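Local coordinates for protein eukaryotic translation initiation factor 2A (Schizosaccharomyces pombe, PDB 3WJ9) that forms the beta-propeller part of a factor that probably directs methionyl-tRNAi to 40S ribosomal subunits on a small number of specific mRNAs, at residues A[131-134]-A[135-139]; A[277-280]-A[281-284]; A[385-388]-A[389-393]. All coordinates share one frame; numbering follows the deposited sequence.

Contact 1 of 3, residues A[131-134]-A[135-139]; sequences QYTC and DESLA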
loop_
_atom_site.group_PDB
_atom_site.type_symbol
_atom_site.label_atom_id
_atom_site.label_comp_id
_atom_site.label_asym_id
_atom_site.label_seq_id
_atom_site.Cartn_x
_atom_site.Cartn_y
_atom_site.Cartn_z
ATOM N N GLN A 131 -6.773 -2.742 9.953
ATOM C CA GLN A 131 -7.067 -1.607 9.093
ATOM C C GLN A 131 -7.540 -0.465 9.979
ATOM O O GLN A 131 -7.956 -0.689 11.115
ATOM C CB GLN A 131 -8.119 -1.959 8.042
ATOM C CG GLN A 131 -7.771 -3.180 7.208
ATOM C CD GLN A 131 -8.727 -3.392 6.053
ATOM O OE1 GLN A 131 -9.435 -2.473 5.641
ATOM N NE2 GLN A 131 -8.763 -4.612 5.533
ATOM N N TYR A 132 -7.464 0.758 9.471
ATOM C CA TYR A 132 -7.844 1.920 10.260
ATOM C C TYR A 132 -8.703 2.889 9.468
ATOM O O TYR A 132 -8.729 2.857 8.239
ATOM C CB TYR A 132 -6.605 2.659 10.769
ATOM C CG TYR A 132 -5.793 1.928 11.816
ATOM C CD1 TYR A 132 -4.933 0.893 11.466
ATOM C CD2 TYR A 132 -5.878 2.284 13.154
ATOM C CE1 TYR A 132 -4.190 0.229 12.422
ATOM C CE2 TYR A 132 -5.137 1.625 14.118
ATOM C CZ TYR A 132 -4.295 0.599 13.747
ATOM O OH TYR A 132 -3.556 -0.061 14.703
ATOM N N THR A 133 -9.407 3.753 10.190
ATOM C CA THR A 133 -10.065 4.900 9.587
ATOM C C THR A 133 -9.020 6.000 9.438
ATOM O O THR A 133 -7.955 5.923 10.047
ATOM C CB THR A 133 -11.251 5.390 10.432
ATOM O OG1 THR A 133 -10.799 5.714 11.752
ATOM C CG2 THR A 133 -12.311 4.305 10.525
ATOM N N CYS A 134 -9.311 7.013 8.630
ATOM C CA CYS A 134 -8.343 8.080 8.385
ATOM C C CYS A 134 -8.103 8.946 9.617
ATOM O O CYS A 134 -7.008 9.479 9.801
ATOM C CB CYS A 134 -8.793 8.955 7.215
ATOM S SG CYS A 134 -8.370 8.280 5.598
ATOM N N ASP A 135 -9.120 9.087 10.461
ATOM C CA ASP A 135 -8.964 9.836 11.704
ATOM C C ASP A 135 -8.321 8.980 12.790
ATOM O O ASP A 135 -8.124 9.442 13.914
ATOM C CB ASP A 135 -10.311 10.386 12.189
ATOM C CG ASP A 135 -11.385 9.316 12.305
ATOM O OD1 ASP A 135 -11.060 8.145 12.590
ATOM O OD2 ASP A 135 -12.570 9.659 12.119
ATOM N N GLU A 136 -8.018 7.730 12.441
ATOM C CA GLU A 136 -7.327 6.805 13.334
ATOM C C GLU A 136 -8.119 6.566 14.621
ATOM O O GLU A 136 -7.537 6.364 15.686
ATOM C CB GLU A 136 -5.930 7.339 13.665
ATOM C CG GLU A 136 -4.884 6.285 13.985
ATOM C CD GLU A 136 -3.558 6.915 14.358
ATOM O OE1 GLU A 136 -3.533 7.699 15.329
ATOM O OE2 GLU A 136 -2.547 6.649 13.679
ATOM N N SER A 137 -9.444 6.593 14.520
ATOM C CA SER A 137 -10.297 6.397 15.687
ATOM C C SER A 137 -10.816 4.964 15.774
ATOM O O SER A 137 -11.174 4.494 16.853
ATOM C CB SER A 137 -11.476 7.376 15.664
ATOM O OG SER A 137 -12.237 7.234 14.477
ATOM N N LEU A 138 -10.847 4.271 14.641
ATOM C CA LEU A 138 -11.400 2.920 14.596
ATOM C C LEU A 138 -10.447 1.926 13.935
ATOM O O LEU A 138 -9.804 2.241 12.935
ATOM C CB LEU A 138 -12.745 2.922 13.862
ATOM C CG LEU A 138 -13.815 3.885 14.386
ATOM C CD1 LEU A 138 -15.064 3.835 13.520
ATOM C CD2 LEU A 138 -14.152 3.580 15.838
ATOM N N ALA A 139 -10.361 0.728 14.506
ATOM C CA ALA A 139 -9.523 -0.334 13.959
ATOM C C ALA A 139 -10.377 -1.548 13.612
ATOM O O ALA A 139 -11.497 -1.678 14.103
ATOM C CB ALA A 139 -8.429 -0.713 14.943
#

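Contact 2 of 3, residues A[277-280]-A[281-284]; sequences NADS and KEFG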
loop_
_atom_site.group_PDB
_atom_site.type_symbol
_atom_site.label_atom_id
_atom_site.label_comp_id
_atom_site.label_asym_id
_atom_site.label_seq_id
_atom_site.Cartn_x
_atom_site.Cartn_y
_atom_site.Cartn_z
ATOM N N ASN A 277 -6.796 7.731 -9.150
ATOM C CA ASN A 277 -6.010 8.960 -9.176
ATOM C C ASN A 277 -6.057 9.624 -7.808
ATOM O O ASN A 277 -7.029 9.466 -7.070
ATOM C CB ASN A 277 -6.520 9.920 -10.251
ATOM C CG ASN A 277 -5.463 10.908 -10.702
ATOM O OD1 ASN A 277 -4.497 11.171 -9.989
ATOM N ND2 ASN A 277 -5.641 11.457 -11.899
ATOM N N ALA A 278 -5.004 10.362 -7.474
ATOM C CA ALA A 278 -4.893 11.019 -6.173
ATOM C C ALA A 278 -6.074 11.950 -5.883
ATOM O O ALA A 278 -6.532 12.042 -4.745
ATOM C CB ALA A 278 -3.583 11.786 -6.087
ATOM N N ASP A 279 -6.569 12.628 -6.916
ATOM C CA ASP A 279 -7.703 13.539 -6.767
ATOM C C ASP A 279 -9.040 12.795 -6.760
ATOM O O ASP A 279 -10.105 13.415 -6.691
ATOM C CB ASP A 279 -7.696 14.590 -7.882
ATOM C CG ASP A 279 -7.648 13.976 -9.274
ATOM O OD1 ASP A 279 -7.822 12.745 -9.398
ATOM O OD2 ASP A 279 -7.445 14.729 -10.249
ATOM N N SER A 280 -8.968 11.468 -6.854
ATOM C CA SER A 280 -10.140 10.588 -6.876
ATOM C C SER A 280 -11.080 10.875 -8.047
ATOM O O SER A 280 -12.211 10.392 -8.072
ATOM C CB SER A 280 -10.917 10.693 -5.560
ATOM O OG SER A 280 -10.065 10.504 -4.446
ATOM N N LYS A 281 -10.608 11.648 -9.020
ATOM C CA LYS A 281 -11.434 12.025 -10.160
ATOM C C LYS A 281 -11.293 11.048 -11.320
ATOM O O LYS A 281 -12.262 10.775 -12.031
ATOM C CB LYS A 281 -11.082 13.432 -10.642
ATOM C CG LYS A 281 -11.382 14.544 -9.664
ATOM C CD LYS A 281 -11.492 15.874 -10.401
ATOM C CE LYS A 281 -10.474 15.979 -11.528
ATOM N NZ LYS A 281 -10.150 17.393 -11.863
ATOM N N GLU A 282 -10.079 10.541 -11.517
ATOM C CA GLU A 282 -9.813 9.616 -12.608
ATOM C C GLU A 282 -9.247 8.291 -12.109
ATOM O O GLU A 282 -8.929 8.142 -10.931
ATOM C CB GLU A 282 -8.846 10.240 -13.620
ATOM C CG GLU A 282 -9.393 11.451 -14.359
ATOM C CD GLU A 282 -9.175 12.749 -13.605
ATOM O OE1 GLU A 282 -8.602 12.706 -12.495
ATOM O OE2 GLU A 282 -9.579 13.811 -14.121
ATOM N N PHE A 283 -9.144 7.330 -13.021
ATOM C CA PHE A 283 -8.460 6.070 -12.756
ATOM C C PHE A 283 -8.117 5.382 -14.073
ATOM O O PHE A 283 -8.695 5.691 -15.112
ATOM C CB PHE A 283 -9.303 5.148 -11.858
ATOM C CG PHE A 283 -10.551 4.606 -12.509
ATOM C CD1 PHE A 283 -11.730 5.332 -12.505
ATOM C CD2 PHE A 283 -10.553 3.347 -13.090
ATOM C CE1 PHE A 283 -12.881 4.822 -13.087
ATOM C CE2 PHE A 283 -11.697 2.833 -13.676
ATOM C CZ PHE A 283 -12.862 3.571 -13.673
ATOM N N GLY A 284 -7.165 4.456 -14.026
ATOM C CA GLY A 284 -6.685 3.805 -15.230
ATOM C C GLY A 284 -6.511 2.306 -15.101
ATOM O O GLY A 284 -6.476 1.765 -13.999
#

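Contact 3 of 3, residues A[385-388]-A[389-393]; sequences IWHI and TGAPM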
loop_
_atom_site.group_PDB
_atom_site.type_symbol
_atom_site.label_atom_id
_atom_site.label_comp_id
_atom_site.label_asym_id
_atom_site.label_seq_id
_atom_site.Cartn_x
_atom_site.Cartn_y
_atom_site.Cartn_z
ATOM N N ILE A 385 17.397 8.499 -8.923
ATOM C CA ILE A 385 16.362 9.525 -8.839
ATOM C C ILE A 385 16.349 10.344 -10.128
ATOM O O ILE A 385 17.392 10.813 -10.582
ATOM C CB ILE A 385 16.567 10.465 -7.624
ATOM C CG1 ILE A 385 16.333 9.719 -6.308
ATOM C CG2 ILE A 385 15.626 11.652 -7.698
ATOM C CD1 ILE A 385 17.554 9.016 -5.759
ATOM N N TRP A 386 15.168 10.506 -10.718
ATOM C CA TRP A 386 15.029 11.186 -12.004
ATOM C C TRP A 386 14.221 12.465 -11.872
ATOM O O TRP A 386 13.350 12.562 -11.009
ATOM C CB TRP A 386 14.337 10.289 -13.038
ATOM C CG TRP A 386 14.776 8.857 -13.077
ATOM C CD1 TRP A 386 14.611 7.918 -12.100
ATOM C CD2 TRP A 386 15.405 8.186 -14.175
ATOM N NE1 TRP A 386 15.124 6.713 -12.511
ATOM C CE2 TRP A 386 15.615 6.850 -13.784
ATOM C CE3 TRP A 386 15.824 8.588 -15.447
ATOM C CZ2 TRP A 386 16.219 5.913 -14.618
ATOM C CZ3 TRP A 386 16.428 7.659 -16.271
ATOM C CH2 TRP A 386 16.620 6.337 -15.854
ATOM N N HIS A 387 14.486 13.439 -12.736
ATOM C CA HIS A 387 13.573 14.565 -12.874
ATOM C C HIS A 387 12.324 14.102 -13.608
ATOM O O HIS A 387 12.296 13.004 -14.160
ATOM C CB HIS A 387 14.224 15.726 -13.622
ATOM C CG HIS A 387 15.336 16.380 -12.866
ATOM N ND1 HIS A 387 16.621 15.880 -12.849
ATOM C CD2 HIS A 387 15.353 17.487 -12.086
ATOM C CE1 HIS A 387 17.383 16.657 -12.101
ATOM N NE2 HIS A 387 16.638 17.638 -11.626
ATOM N N ILE A 388 11.291 14.938 -13.623
ATOM C CA ILE A 388 10.073 14.605 -14.350
ATOM C C ILE A 388 10.294 14.832 -15.843
ATOM O O ILE A 388 9.483 14.425 -16.678
ATOM C CB ILE A 388 8.868 15.436 -13.860
ATOM C CG1 ILE A 388 7.559 14.687 -14.121
ATOM C CG2 ILE A 388 8.866 16.821 -14.494
ATOM C CD1 ILE A 388 7.456 13.383 -13.372
ATOM N N THR A 389 11.409 15.478 -16.167
ATOM C CA THR A 389 11.768 15.767 -17.548
ATOM C C THR A 389 12.542 14.610 -18.172
ATOM O O THR A 389 12.401 14.329 -19.359
ATOM C CB THR A 389 12.614 17.051 -17.653
ATOM O OG1 THR A 389 13.923 16.811 -17.121
ATOM C CG2 THR A 389 11.956 18.187 -16.882
ATOM N N GLY A 390 13.362 13.940 -17.368
ATOM C CA GLY A 390 14.170 12.835 -17.849
ATOM C C GLY A 390 15.601 12.912 -17.350
ATOM O O GLY A 390 16.320 11.911 -17.337
ATOM N N ALA A 391 16.011 14.107 -16.939
ATOM C CA ALA A 391 17.352 14.321 -16.414
ATOM C C ALA A 391 17.542 13.624 -15.075
ATOM O O ALA A 391 16.799 13.877 -14.129
ATOM C CB ALA A 391 17.632 15.811 -16.279
ATOM N N PRO A 392 18.550 12.747 -14.989
ATOM C CA PRO A 392 18.869 12.108 -13.712
ATOM C C PRO A 392 19.402 13.148 -12.735
ATOM O O PRO A 392 19.756 14.241 -13.170
ATOM C CB PRO A 392 19.944 11.087 -14.089
ATOM C CG PRO A 392 20.624 11.704 -15.269
ATOM C CD PRO A 392 19.542 12.425 -16.032
HETATM N N MSE A 393 19.302 12.880 -11.434
HETATM C CA MSE A 393 19.915 13.731 -10.421
HETATM C C MSE A 393 20.751 12.948 -9.443
HETATM O O MSE A 393 21.479 13.550 -8.626
HETATM C CB MSE A 393 18.864 14.549 -9.676
HETATM C CG MSE A 393 17.520 13.839 -9.604
HETATM SE SE MSE A 393 16.277 14.973 -8.584
HETATM C CE MSE A 393 15.006 15.365 -10.033
#

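Contact 1 of 3, residues A[131-134]-A[135-139]
Thr133 OG1 donates to Asp135 OD1 at 2.6 Å, approaching the syn side of the carboxylate oxygen. Thr133 OG1 also accepts from Leu138 N at 3.2 Å, so a single side-chain oxygen ties both limbs of the turn together. A valine here would probably leave Leu138 N without its acceptor and cost Asp135 OD1 its hydroxyl donor. Asp135 OD1 accepts from Ser137 N as well, at 3.0 Å, on the anti side and from the other face of the carboxylate; this closes an Asx turn. Both carboxylate oxygens are engaged, since OD2 bonds to His179 NE2. In the backbone, Glu136 N reaches Thr133 O at 3.0 Å across a type I turn, and Thr133 N bonds to Leu138 O. These bonds join the first two strands, 131-132 and 138-143, of an antiparallel propeller blade. With OG1 between the backbone N and the carbonyl carbon (chi1 57°), Thr133 CG2 is left to meet Leu138 CB at 3.6 Å. Further out, Ala139 CB sits over one face of the Tyr132 ring, 4.1 Å from Tyr132 CE2. The Glu136 carboxylate turns away to Ser82 OG and the backbone N atoms of Leu84 and Lys86.

Contact 2 of 3, residues A[277-280]-A[281-284]
Asp279 OD1 accepts from Lys281 N at 3.0 Å, with a nearly straight N-H...O angle of 164°. The donor stands well above the carboxylate plane. Beside it, the Asn277 and Glu282 side chains run alongside each other in the same direction, and Asn277 ND2 gives a weak hydrogen bond to Glu282 OE1 at 3.3 Å. The backbone repeats this link, also weakly, as Asn277 N approaches Glu282 O at 2.8 Å. A bend in the Glu282 chain, chi2 86°, turns its carboxylate back over the loop. There Glu282 OE1 lies 3.2 Å from Asp279 OD1; both are acceptors, so this closeness is likely to be costly unless one group takes up a proton or nearby positive charge compensates. Lys281 may supply some of that charge, although Lys281 NZ is 4.1 Å from Asp279 OD2, beyond a salt bridge.

The backbone sets these groups in place. A type I turn from Asn277 to Ser280 is closed by Ser280 N to Asn277 O at 2.8 Å, and Ser280 then takes a left-handed conformation (phi 60°). Asn277 OD1 is hydrogen-bonded to Ser321 OG, and Ser280 OG to Leu225 N, so loops of other strand pairs hold the turn from outside. Within the second WD repeat the turn links strand 271-276 to strand 283-287, where Phe283 packs its ring against Trp276 and Phe297.

Contact 3 of 3, residues A[385-388]-A[389-393]
Met393, a selenomethionine in this crystal, lies over one face of the His387 imidazole. As modelled, a bend at chi3 puts CE above the ring, too close to be trusted, so the fine geometry of this overlap is doubtful. The position of Met393 SE, 4.2 Å from the His387 ring centroid and 16° off the normal, is consistent with packing over the face. The selenomethionine chain also packs on Ile385, which it crosses at about a right angle, with Met393 CG 3.5 Å from Ile385 CG2.

At its edge, the imidazole directs ND1 to Ala391 O, a hydrogen bond whose modelled length is implausibly short. Ala391 O also accepts from His387 N at 2.7 Å, so backbone and side chain of one residue converge on one oxygen. Two residues further on, Met393 N bonds to Ile385 O at 2.9 Å with an N-H...O angle of 165°. Between these links, Trp386 and Pro392 form a non-hydrogen-bonded antiparallel pair, their CA atoms 4.3 Å apart. Gly390 O lies in the plane of the indole, at its edge, 3.9 Å from Trp386 CE3.

Gly390 has a backbone phi of 135°, where a side chain would jam against the preceding carbonyl oxygen. Next to it, Thr389 OG1 receives a weak bond from Ala391 N. Outside the turn, Thr349 OG1 lies in hydrogen-bonding range of both Ile388 O and Thr389 O, which must share its one proton, while Trp386 NE1 is held by Thr370 OG1. These features describe a beta hairpin joining strands 382-387 and 392-397, the third and fourth of a four-stranded propeller blade in the fourth WD repeat.

All three contacts are partly buried turns between adjacent antiparallel strands of separate propeller blades, and none touches another. Contacts 1 and 2 join the first strand of a blade to the second and lie about 15 and 16 Å from the centre of the chain; contact 3 joins the third to the fourth and lies about 24 Å out, across that centre from contact 1. The chemistry differs with place. Backbone bonds occur in all three, but each inner turn adds an aspartate accepting a backbone N-H two residues on, joined in contact 1 by a hydroxyl and crowded in contact 2 by a glutamate. The outer turn has no carboxylate and adds a histidine bond to a carbonyl.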